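PDB 3UPP: peptidoglycan D,D-transpeptidase PbpA from Mycobacterium tuberculosis, which probably cross-links the peptidoglycan of the cell wall as a serine D,D-transpeptidase, probably helps to regulate cell length, and binds penicillins. Local coordinates for residues P191-K196 / S252-F257; E247-S252 / E372-A377; I392-G397 / A412-F417. All coordinates share one frame; numbering follows the deposited sequence.

Contact 1 of 3, residues P191-K196 / S252-F257. With CEF (CEFOTAXIME, C3' cleaved, open, bound form), chain C.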
loop_
_atom_site.group_PDB
_atom_site.type_symbol
_atom_site.label_atom_id
_atom_site.label_comp_id
_atom_site.label_asym_id
_atom_site.label_seq_id
_atom_site.Cartn_x
_atom_site.Cartn_y
_atom_site.Cartn_z
ATOM N N PRO A 191 -5.603 -8.757 6.636
ATOM C CA PRO A 191 -4.307 -8.268 7.135
ATOM C C PRO A 191 -3.596 -9.237 8.075
ATOM O O PRO A 191 -2.411 -9.061 8.351
ATOM C CB PRO A 191 -4.682 -6.982 7.870
ATOM C CG PRO A 191 -6.054 -7.246 8.386
ATOM C CD PRO A 191 -6.735 -8.118 7.339
ATOM N N GLY A 192 -4.308 -10.244 8.569
ATOM C CA GLY A 192 -3.733 -11.183 9.517
ATOM C C GLY A 192 -3.175 -10.482 10.745
ATOM O O GLY A 192 -3.783 -9.549 11.285
ATOM N N SER A 193 -1.996 -10.915 11.168
ATOM C CA SER A 193 -1.411 -10.474 12.432
ATOM C C SER A 193 -1.083 -9.003 12.481
ATOM O O SER A 193 -1.005 -8.444 13.571
ATOM C CB SER A 193 -0.164 -11.295 12.784
ATOM O OG SER A 193 -0.521 -12.530 13.376
ATOM N N THR A 194 -0.900 -8.364 11.328
ATOM C CA THR A 194 -0.685 -6.903 11.313
ATOM C C THR A 194 -1.838 -6.153 11.990
ATOM O O THR A 194 -1.640 -5.059 12.526
ATOM C CB THR A 194 -0.434 -6.327 9.878
ATOM O OG1 THR A 194 -1.531 -6.658 9.019
ATOM C CG2 THR A 194 0.865 -6.883 9.285
ATOM N N PHE A 195 -3.032 -6.751 11.991
ATOM C CA PHE A 195 -4.221 -6.113 12.595
ATOM C C PHE A 195 -4.166 -6.108 14.133
ATOM O O PHE A 195 -4.877 -5.337 14.791
ATOM C CB PHE A 195 -5.500 -6.789 12.105
ATOM C CG PHE A 195 -6.722 -5.925 12.210
ATOM C CD1 PHE A 195 -6.875 -4.817 11.393
ATOM C CD2 PHE A 195 -7.723 -6.218 13.137
ATOM C CE1 PHE A 195 -8.009 -4.011 11.488
ATOM C CE2 PHE A 195 -8.864 -5.410 13.250
ATOM C CZ PHE A 195 -9.004 -4.307 12.413
ATOM N N LYS A 196 -3.309 -6.964 14.699
ATOM C CA LYS A 196 -3.009 -6.914 16.124
ATOM C C LYS A 196 -2.569 -5.500 16.539
ATOM O O LYS A 196 -2.666 -5.136 17.702
ATOM C CB LYS A 196 -1.958 -7.953 16.488
ATOM C CG LYS A 196 -2.413 -9.393 16.268
ATOM C CD LYS A 196 -1.254 -10.336 16.471
ATOM C CE LYS A 196 -1.723 -11.778 16.590
ATOM N NZ LYS A 196 -0.575 -12.717 16.361
ATOM N N SER A 252 3.743 -12.342 18.490
ATOM C CA SER A 252 2.547 -12.451 17.666
ATOM C C SER A 252 1.802 -13.736 18.013
ATOM O O SER A 252 1.597 -14.611 17.167
ATOM C CB SER A 252 2.905 -12.386 16.171
ATOM O OG SER A 252 1.796 -11.972 15.388
ATOM N N CYS A 253 1.400 -13.830 19.272
ATOM C CA CYS A 253 0.670 -14.982 19.795
ATOM C C CYS A 253 -0.826 -14.818 19.579
ATOM O O CYS A 253 -1.438 -13.939 20.160
ATOM C CB CYS A 253 0.961 -15.166 21.299
ATOM S SG CYS A 253 2.676 -15.657 21.672
ATOM N N ASN A 254 -1.408 -15.698 18.772
ATOM C CA ASN A 254 -2.812 -15.612 18.396
ATOM C C ASN A 254 -3.811 -15.570 19.541
ATOM O O ASN A 254 -4.613 -14.650 19.614
ATOM C CB ASN A 254 -3.183 -16.751 17.453
ATOM C CG ASN A 254 -2.540 -16.614 16.097
ATOM O OD1 ASN A 254 -2.076 -15.529 15.699
ATOM N ND2 ASN A 254 -2.521 -17.715 15.359
ATOM N N THR A 255 -3.766 -16.575 20.411
ATOM C CA THR A 255 -4.766 -16.751 21.465
ATOM C C THR A 255 -4.807 -15.549 22.415
ATOM O O THR A 255 -5.881 -15.152 22.872
ATOM C CB THR A 255 -4.538 -18.070 22.255
ATOM O OG1 THR A 255 -3.277 -18.015 22.944
ATOM C CG2 THR A 255 -4.553 -19.278 21.308
ATOM N N ALA A 256 -3.637 -14.970 22.681
ATOM C CA ALA A 256 -3.511 -13.751 23.469
ATOM C C ALA A 256 -4.360 -12.607 22.909
ATOM O O ALA A 256 -4.946 -11.837 23.670
ATOM C CB ALA A 256 -2.043 -13.328 23.559
ATOM N N PHE A 257 -4.435 -12.508 21.580
ATOM C CA PHE A 257 -5.157 -11.418 20.928
ATOM C C PHE A 257 -6.609 -11.718 20.663
ATOM O O PHE A 257 -7.436 -10.799 20.670
ATOM C CB PHE A 257 -4.418 -10.919 19.702
ATOM C CG PHE A 257 -3.270 -10.025 20.048
ATOM C CD1 PHE A 257 -3.460 -8.649 20.159
ATOM C CD2 PHE A 257 -2.016 -10.558 20.315
ATOM C CE1 PHE A 257 -2.401 -7.809 20.497
ATOM C CE2 PHE A 257 -0.944 -9.724 20.655
ATOM C CZ PHE A 257 -1.135 -8.349 20.752
HETATM S S1 CEF C . 1.543 -16.619 13.964
HETATM C C1 CEF C . 3.161 -16.023 14.549
HETATM C C2 CEF C . 3.803 -15.237 13.592
HETATM C C3 CEF C . 5.196 -15.307 13.580
HETATM C C4 CEF C . 3.121 -14.388 12.687
HETATM C C5 CEF C . 3.771 -13.323 12.051
HETATM O O1 CEF C . 4.361 -12.391 12.737
HETATM O O2 CEF C . 3.876 -13.294 10.756
HETATM N N1 CEF C . 1.794 -14.268 12.630
HETATM C C6 CEF C . 0.889 -14.979 13.524
HETATM C C7 CEF C . -0.519 -15.007 12.948
HETATM C C8 CEF C . -0.986 -13.589 12.622
HETATM O O3 CEF C . -1.802 -13.402 11.716
HETATM N N2 CEF C . -0.688 -15.856 11.758
HETATM C C9 CEF C . -1.386 -17.000 11.849
HETATM O O4 CEF C . -1.876 -17.418 12.895
HETATM C C10 CEF C . -1.553 -17.778 10.540
HETATM N N3 CEF C . -2.775 -17.892 9.967
HETATM O O5 CEF C . -4.070 -17.219 10.704
HETATM C C11 CEF C . -4.034 -15.774 10.746
HETATM C C12 CEF C . -0.488 -18.325 9.967
HETATM C C13 CEF C . -0.595 -19.158 8.924
HETATM S S2 CEF C . 0.961 -19.588 8.551
HETATM C C14 CEF C . 1.687 -18.734 9.697
HETATM N N4 CEF C . 3.000 -18.690 9.898
HETATM N N5 CEF C . 0.767 -18.083 10.410
#
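The Lys196 side chain lies over one face of the Phe257 ring, crossing it at about a right angle. Its CB stands 4.1 Å from the centroid of the Phe257 ring, a CH-pi contact, and CG and CD continue across the same ring. The residues fit the SxxK and SxN motifs of the penicillin-binding transpeptidase fold, with Ser193 and Lys196 in the first and Ser252 and Asn254 in the second. The Lys196 chain is extended beyond CG, which carries NZ past the ring into the polar centre of the site. There NZ donates to Ser252 OG at 2.7 Å and to Asn254 OD1 at 3.3 Å. The approach to Asn254 OD1 is tilted 17° from the carbonyl plane. Lys196 NZ also donates to Ser193 OG at 3.0 Å, so Lys196 NZ joins both motifs. The chi1 of Ser252, -157°, swings its OG toward Lys196 NZ.

The site is buried and acylated. Ser193 OG is bonded covalently to C8 of the opened cefotaxime, consistent with its role as the acyl-ester nucleophile. Asn254 uses both ends of its amide. OD1 faces Lys196, while ND2 donates to cefotaxime O4 at 2.6 Å with an N-H...O angle of 163°.

Contact 2 of 3, residues E247-S252 / E372-A377. With CEF (CEFOTAXIME, C3' cleaved, open, bound form), chain C.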
loop_
_atom_site.group_PDB
_atom_site.type_symbol
_atom_site.label_atom_id
_atom_site.label_comp_id
_atom_site.label_asym_id
_atom_site.label_seq_id
_atom_site.Cartn_x
_atom_site.Cartn_y
_atom_site.Cartn_z
ATOM N N GLU A 247 4.815 -9.009 25.345
ATOM C CA GLU A 247 5.389 -10.280 24.926
ATOM C C GLU A 247 4.526 -10.945 23.854
ATOM O O GLU A 247 5.053 -11.440 22.869
ATOM C CB GLU A 247 5.572 -11.208 26.129
ATOM C CG GLU A 247 6.444 -12.410 25.857
ATOM C CD GLU A 247 6.693 -13.283 27.104
ATOM O OE1 GLU A 247 6.064 -13.061 28.163
ATOM O OE2 GLU A 247 7.525 -14.206 27.016
ATOM N N ALA A 248 3.209 -10.949 24.055
ATOM C CA ALA A 248 2.275 -11.578 23.137
ATOM C C ALA A 248 2.328 -10.928 21.755
ATOM O O ALA A 248 2.047 -11.566 20.745
ATOM C CB ALA A 248 0.864 -11.515 23.694
ATOM N N PHE A 249 2.695 -9.651 21.745
ATOM C CA PHE A 249 2.659 -8.818 20.565
ATOM C C PHE A 249 3.910 -9.059 19.751
ATOM O O PHE A 249 3.837 -9.229 18.524
ATOM C CB PHE A 249 2.568 -7.339 20.963
ATOM C CG PHE A 249 2.507 -6.403 19.801
ATOM C CD1 PHE A 249 1.282 -5.936 19.338
ATOM C CD2 PHE A 249 3.676 -5.995 19.155
ATOM C CE1 PHE A 249 1.217 -5.063 18.246
ATOM C CE2 PHE A 249 3.625 -5.135 18.063
ATOM C CZ PHE A 249 2.386 -4.660 17.609
ATOM N N VAL A 250 5.055 -9.065 20.438
ATOM C CA VAL A 250 6.355 -9.244 19.792
ATOM C C VAL A 250 6.515 -10.664 19.265
ATOM O O VAL A 250 7.178 -10.878 18.252
ATOM C CB VAL A 250 7.547 -8.802 20.699
ATOM C CG1 VAL A 250 7.327 -7.356 21.216
ATOM C CG2 VAL A 250 7.794 -9.792 21.854
ATOM N N LYS A 251 5.887 -11.624 19.937
ATOM C CA LYS A 251 5.884 -12.998 19.460
ATOM C C LYS A 251 4.721 -13.251 18.492
ATOM O O LYS A 251 4.716 -14.253 17.774
ATOM C CB LYS A 251 5.853 -13.989 20.628
ATOM C CG LYS A 251 7.166 -14.051 21.419
ATOM C CD LYS A 251 7.339 -15.370 22.164
ATOM C CE LYS A 251 7.016 -15.204 23.640
ATOM N NZ LYS A 251 7.752 -16.153 24.515
ATOM N N SER A 252 3.743 -12.342 18.490
ATOM C CA SER A 252 2.547 -12.451 17.666
ATOM C C SER A 252 1.802 -13.736 18.013
ATOM O O SER A 252 1.597 -14.611 17.167
ATOM C CB SER A 252 2.905 -12.386 16.171
ATOM O OG SER A 252 1.796 -11.972 15.388
ATOM N N GLU A 372 6.861 1.362 20.385
ATOM C CA GLU A 372 7.718 0.544 21.247
ATOM C C GLU A 372 7.424 -0.924 21.063
ATOM O O GLU A 372 8.343 -1.739 21.106
ATOM C CB GLU A 372 7.473 0.855 22.741
ATOM C CG GLU A 372 7.775 2.261 23.232
ATOM C CD GLU A 372 7.066 2.600 24.563
ATOM O OE1 GLU A 372 6.760 1.690 25.373
ATOM O OE2 GLU A 372 6.795 3.802 24.790
ATOM N N LEU A 373 6.142 -1.265 20.932
ATOM C CA LEU A 373 5.725 -2.662 20.746
ATOM C C LEU A 373 6.188 -3.194 19.388
ATOM O O LEU A 373 6.594 -4.365 19.272
ATOM C CB LEU A 373 4.206 -2.824 20.878
ATOM C CG LEU A 373 3.560 -2.551 22.237
ATOM C CD1 LEU A 373 2.084 -2.856 22.184
ATOM C CD2 LEU A 373 4.228 -3.328 23.375
ATOM N N MET A 374 6.141 -2.317 18.381
ATOM C CA MET A 374 6.577 -2.629 17.041
ATOM C C MET A 374 8.093 -2.637 16.922
ATOM O O MET A 374 8.651 -3.439 16.187
ATOM C CB MET A 374 5.957 -1.643 16.040
ATOM C CG MET A 374 4.459 -1.821 15.908
ATOM S SD MET A 374 3.650 -0.501 14.979
ATOM C CE MET A 374 4.195 -0.981 13.312
ATOM N N VAL A 375 8.768 -1.738 17.627
ATOM C CA VAL A 375 10.229 -1.797 17.675
ATOM C C VAL A 375 10.650 -3.165 18.207
ATOM O O VAL A 375 11.588 -3.772 17.690
ATOM C CB VAL A 375 10.826 -0.673 18.531
ATOM C CG1 VAL A 375 12.232 -1.045 19.027
ATOM C CG2 VAL A 375 10.877 0.610 17.732
ATOM N N GLY A 376 9.918 -3.642 19.214
ATOM C CA GLY A 376 10.159 -4.941 19.825
ATOM C C GLY A 376 9.731 -6.115 18.970
ATOM O O GLY A 376 10.401 -7.146 18.970
ATOM N N ALA A 377 8.610 -5.977 18.256
ATOM C CA ALA A 377 8.180 -7.006 17.287
ATOM C C ALA A 377 9.183 -7.144 16.152
ATOM O O ALA A 377 9.402 -8.253 15.665
ATOM C CB ALA A 377 6.790 -6.732 16.744
HETATM S S1 CEF C . 1.543 -16.619 13.964
HETATM C C1 CEF C . 3.161 -16.023 14.549
HETATM C C2 CEF C . 3.803 -15.237 13.592
HETATM C C3 CEF C . 5.196 -15.307 13.580
HETATM C C4 CEF C . 3.121 -14.388 12.687
HETATM C C5 CEF C . 3.771 -13.323 12.051
HETATM O O1 CEF C . 4.361 -12.391 12.737
HETATM O O2 CEF C . 3.876 -13.294 10.756
HETATM N N1 CEF C . 1.794 -14.268 12.630
HETATM C C6 CEF C . 0.889 -14.979 13.524
HETATM C C7 CEF C . -0.519 -15.007 12.948
HETATM C C8 CEF C . -0.986 -13.589 12.622
HETATM O O3 CEF C . -1.802 -13.402 11.716
HETATM N N2 CEF C . -0.688 -15.856 11.758
HETATM C C9 CEF C . -1.386 -17.000 11.849
HETATM O O4 CEF C . -1.876 -17.418 12.895
HETATM C C10 CEF C . -1.553 -17.778 10.540
HETATM N N3 CEF C . -2.775 -17.892 9.967
HETATM O O5 CEF C . -4.070 -17.219 10.704
HETATM C C11 CEF C . -4.034 -15.774 10.746
HETATM C C12 CEF C . -0.488 -18.325 9.967
HETATM C C13 CEF C . -0.595 -19.158 8.924
HETATM S S2 CEF C . 0.961 -19.588 8.551
HETATM C C14 CEF C . 1.687 -18.734 9.697
HETATM N N4 CEF C . 3.000 -18.690 9.898
HETATM N N5 CEF C . 0.767 -18.083 10.410
#
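The wall of the transpeptidase active site behind the probable SxN motif is packed here, where helix 245-250 meets helix 364-380. Phe249 makes the central contact. Its CG is anti to the backbone N (chi1 -179°), which directs the ring toward the second helix. Leu373 CB sits over one face of this ring, toward its rim, and is 3.9 Å from the centroid of the Phe249 ring. This is a CH-pi contact, and the two side chains cross at about a right angle. Phe249 CE2 also lies 3.3 Å from the backbone Leu373 O. Further round the ring, Phe249 CZ touches Met374 CG at 3.9 Å, and Phe249 CE2 touches Ala377 CB at 3.8 Å.

Val250 meets the helix backbone itself. Its chi1 of -53° turns CG1 onto the second helix, where it rests on Gly376 C and Ala377 N, at 3.5 Å from each. Gly376 has no side chain, and the Val250 methyl lies directly on its backbone. The CA atoms of Val250 and Ala377 are only 3.8 Å apart, so the backbones are in contact. Hydrocarbon side chains pack here on each other and on the helix backbone.

Phe249 also packs on Val197 and Thr200 of helix 196-205 and on Phe257 of helix 254-264. It therefore fills a junction of several helices, with its side chain about 8 Å from that of Ser193. The first helix ends in a Schellman motif, with Ser252 as the C-prime residue at positive phi. Cys253 N bonds to Ala248 O, and Ser252 N bonds weakly to Phe249 O. This turn delivers the serine of the probable SxN motif to the catalytic cleft of the penicillin-binding fold.

Contact 3 of 3, residues I392-G397 / A412-F417. With CEF (CEFOTAXIME, C3' cleaved, open, bound form), chain C.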
loop_
_atom_site.group_PDB
_atom_site.type_symbol
_atom_site.label_atom_id
_atom_site.label_comp_id
_atom_site.label_asym_id
_atom_site.label_seq_id
_atom_site.Cartn_x
_atom_site.Cartn_y
_atom_site.Cartn_z
ATOM N N ILE A 392 14.034 0.016 13.171
ATOM C CA ILE A 392 12.761 -0.150 12.489
ATOM C C ILE A 392 11.680 -0.593 13.473
ATOM O O ILE A 392 11.914 -1.478 14.308
ATOM C CB ILE A 392 12.863 -1.207 11.368
ATOM C CG1 ILE A 392 14.014 -0.867 10.411
ATOM C CG2 ILE A 392 11.500 -1.380 10.666
ATOM C CD1 ILE A 392 14.171 -1.827 9.257
ATOM N N ALA A 393 10.507 0.032 13.379
ATOM C CA ALA A 393 9.317 -0.451 14.065
ATOM C C ALA A 393 8.470 -1.210 13.054
ATOM O O ALA A 393 8.184 -0.708 11.976
ATOM C CB ALA A 393 8.539 0.701 14.670
ATOM N N SER A 394 8.064 -2.423 13.392
ATOM C CA SER A 394 7.332 -3.241 12.447
ATOM C C SER A 394 6.352 -4.192 13.092
ATOM O O SER A 394 6.408 -4.475 14.290
ATOM C CB SER A 394 8.305 -4.073 11.640
ATOM O OG SER A 394 8.678 -5.221 12.372
ATOM N N LYS A 395 5.457 -4.695 12.259
ATOM C CA LYS A 395 4.635 -5.826 12.610
ATOM C C LYS A 395 4.499 -6.677 11.361
ATOM O O LYS A 395 4.226 -6.157 10.266
ATOM C CB LYS A 395 3.269 -5.379 13.128
ATOM C CG LYS A 395 2.387 -6.513 13.651
ATOM C CD LYS A 395 3.017 -7.248 14.836
ATOM C CE LYS A 395 2.220 -8.481 15.210
ATOM N NZ LYS A 395 2.635 -9.657 14.401
ATOM N N THR A 396 4.725 -7.977 11.526
ATOM C CA THR A 396 4.515 -8.945 10.469
ATOM C C THR A 396 3.134 -9.558 10.607
ATOM O O THR A 396 2.448 -9.378 11.606
ATOM C CB THR A 396 5.570 -10.085 10.477
ATOM O OG1 THR A 396 5.663 -10.635 11.798
ATOM C CG2 THR A 396 6.949 -9.585 10.019
ATOM N N GLY A 397 2.734 -10.267 9.567
ATOM C CA GLY A 397 1.463 -10.930 9.519
ATOM C C GLY A 397 1.499 -11.935 8.393
ATOM O O GLY A 397 2.133 -11.734 7.341
ATOM N N ALA A 412 1.599 -12.990 2.800
ATOM C CA ALA A 412 2.662 -12.525 3.671
ATOM C C ALA A 412 2.618 -10.996 3.767
ATOM O O ALA A 412 2.658 -10.303 2.747
ATOM C CB ALA A 412 3.986 -12.983 3.144
ATOM N N TRP A 413 2.541 -10.476 4.996
ATOM C CA TRP A 413 2.385 -9.033 5.242
ATOM C C TRP A 413 3.545 -8.504 6.092
ATOM O O TRP A 413 4.074 -9.208 6.935
ATOM C CB TRP A 413 1.102 -8.768 6.024
ATOM C CG TRP A 413 -0.198 -8.581 5.287
ATOM C CD1 TRP A 413 -1.240 -9.455 5.249
ATOM C CD2 TRP A 413 -0.633 -7.408 4.566
ATOM N NE1 TRP A 413 -2.292 -8.923 4.518
ATOM C CE2 TRP A 413 -1.946 -7.665 4.098
ATOM C CE3 TRP A 413 -0.041 -6.170 4.276
ATOM C CZ2 TRP A 413 -2.693 -6.719 3.367
ATOM C CZ3 TRP A 413 -0.773 -5.231 3.542
ATOM C CH2 TRP A 413 -2.092 -5.517 3.089
ATOM N N TYR A 414 3.887 -7.239 5.894
ATOM C CA TYR A 414 4.874 -6.537 6.705
ATOM C C TYR A 414 4.585 -5.053 6.649
ATOM O O TYR A 414 4.581 -4.463 5.564
ATOM C CB TYR A 414 6.274 -6.774 6.157
ATOM C CG TYR A 414 7.403 -6.116 6.937
ATOM C CD1 TYR A 414 7.745 -6.560 8.226
ATOM C CD2 TYR A 414 8.151 -5.077 6.378
ATOM C CE1 TYR A 414 8.807 -5.999 8.927
ATOM C CE2 TYR A 414 9.217 -4.497 7.081
ATOM C CZ TYR A 414 9.538 -4.965 8.357
ATOM O OH TYR A 414 10.583 -4.399 9.063
ATOM N N ILE A 415 4.334 -4.456 7.812
ATOM C CA ILE A 415 4.123 -2.992 7.923
ATOM C C ILE A 415 5.136 -2.443 8.900
ATOM O O ILE A 415 5.349 -3.004 9.961
ATOM C CB ILE A 415 2.670 -2.574 8.335
ATOM C CG1 ILE A 415 2.333 -3.022 9.789
ATOM C CG2 ILE A 415 1.666 -3.069 7.302
ATOM C CD1 ILE A 415 0.978 -2.468 10.366
ATOM N N ALA A 416 5.765 -1.345 8.534
ATOM C CA ALA A 416 6.921 -0.893 9.259
ATOM C C ALA A 416 7.023 0.598 9.139
ATOM O O ALA A 416 6.386 1.204 8.272
ATOM C CB ALA A 416 8.174 -1.538 8.682
ATOM N N PHE A 417 7.821 1.188 10.019
ATOM C CA PHE A 417 8.272 2.556 9.812
ATOM C C PHE A 417 9.680 2.725 10.385
ATOM O O PHE A 417 10.144 1.866 11.125
ATOM C CB PHE A 417 7.251 3.587 10.332
ATOM C CG PHE A 417 6.890 3.439 11.788
ATOM C CD1 PHE A 417 7.580 4.160 12.766
ATOM C CD2 PHE A 417 5.826 2.634 12.173
ATOM C CE1 PHE A 417 7.232 4.069 14.084
ATOM C CE2 PHE A 417 5.474 2.523 13.500
ATOM C CZ PHE A 417 6.176 3.242 14.466
HETATM S S1 CEF C . 1.543 -16.619 13.964
HETATM C C1 CEF C . 3.161 -16.023 14.549
HETATM C C2 CEF C . 3.803 -15.237 13.592
HETATM C C3 CEF C . 5.196 -15.307 13.580
HETATM C C4 CEF C . 3.121 -14.388 12.687
HETATM C C5 CEF C . 3.771 -13.323 12.051
HETATM O O1 CEF C . 4.361 -12.391 12.737
HETATM O O2 CEF C . 3.876 -13.294 10.756
HETATM N N1 CEF C . 1.794 -14.268 12.630
HETATM C C6 CEF C . 0.889 -14.979 13.524
HETATM C C7 CEF C . -0.519 -15.007 12.948
HETATM C C8 CEF C . -0.986 -13.589 12.622
HETATM O O3 CEF C . -1.802 -13.402 11.716
HETATM N N2 CEF C . -0.688 -15.856 11.758
HETATM C C9 CEF C . -1.386 -17.000 11.849
HETATM O O4 CEF C . -1.876 -17.418 12.895
HETATM C C10 CEF C . -1.553 -17.778 10.540
HETATM N N3 CEF C . -2.775 -17.892 9.967
HETATM O O5 CEF C . -4.070 -17.219 10.704
HETATM C C11 CEF C . -4.034 -15.774 10.746
HETATM C C12 CEF C . -0.488 -18.325 9.967
HETATM C C13 CEF C . -0.595 -19.158 8.924
HETATM S S2 CEF C . 0.961 -19.588 8.551
HETATM C C14 CEF C . 1.687 -18.734 9.697
HETATM N N4 CEF C . 3.000 -18.690 9.898
HETATM N N5 CEF C . 0.767 -18.083 10.410
#
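Tyr414 has CG anti to the backbone N (chi1 -179°), and this lays its ring along the neighbouring strand against Ser394 and Thr396. Phe417 has CG between its backbone N and carbonyl carbon (chi1 57°), which turns its ring over Ala393. The two strands form an antiparallel hairpin at the edge of the five-stranded sheet of the transpeptidase domain. Strand 393-399 carries a KTG sequence, Lys395 to Gly397, which fits the third motif of penicillin-binding enzymes.

Six backbone hydrogen bonds join the strands at the hydrogen-bonded pairs Ala393-Phe417, Lys395-Ile415 and Gly397-Trp413. The bond from Ile415 N to Lys395 O is nearly straight, at 178°.

On one face, Thr396 CG2 meets the edge of the Tyr414 ring, 3.6 Å from CD1. Ser394 CB is 3.4 Å from Tyr414 CE1, and Ile392 CG2 is 3.5 Å from Tyr414 OH. Ser394 OG and Tyr414 OH both bond to Glu378 OE1, which ties this face to helix 364-380. On the other face, Ala393 CB lies over the Phe417 ring, 3.7 Å from the centroid of that ring. Lys395 points to this face too, but its chain bends at chi2 and chi4 toward the active site. Its NZ donates to Thr396 O at 2.8 Å and is also hydrogen-bonded to Ser252 OG. Lys395 NZ is 3.6 Å from the cefotaxime carboxylate atom O1. Thr396 OG1 points at that same cefotaxime O1 as a donor, but their separation of 2.4 Å is too short to be taken at face value.

In the fold
From the N terminus, contact 1 comes first. It closes a loop of 55 residues and brings the start of helix 196-205 against helix 254-264. Contact 2 opens inside that loop and closes beyond it, so the two cross; they share Ser252. Its longer loop of 119 residues ties helix 245-250 to helix 364-380. Contact 3 follows in series and closes a hairpin with 14 residues between its segments, at the edge of the antiparallel sheet. A backbone hydrogen bond between Met374 O and Ser394 N links contact 2 to that edge strand, while Lys395 of contact 3 reaches Ser252. Together they bind helices and sheet around the cefotaxime, which all three contacts touch.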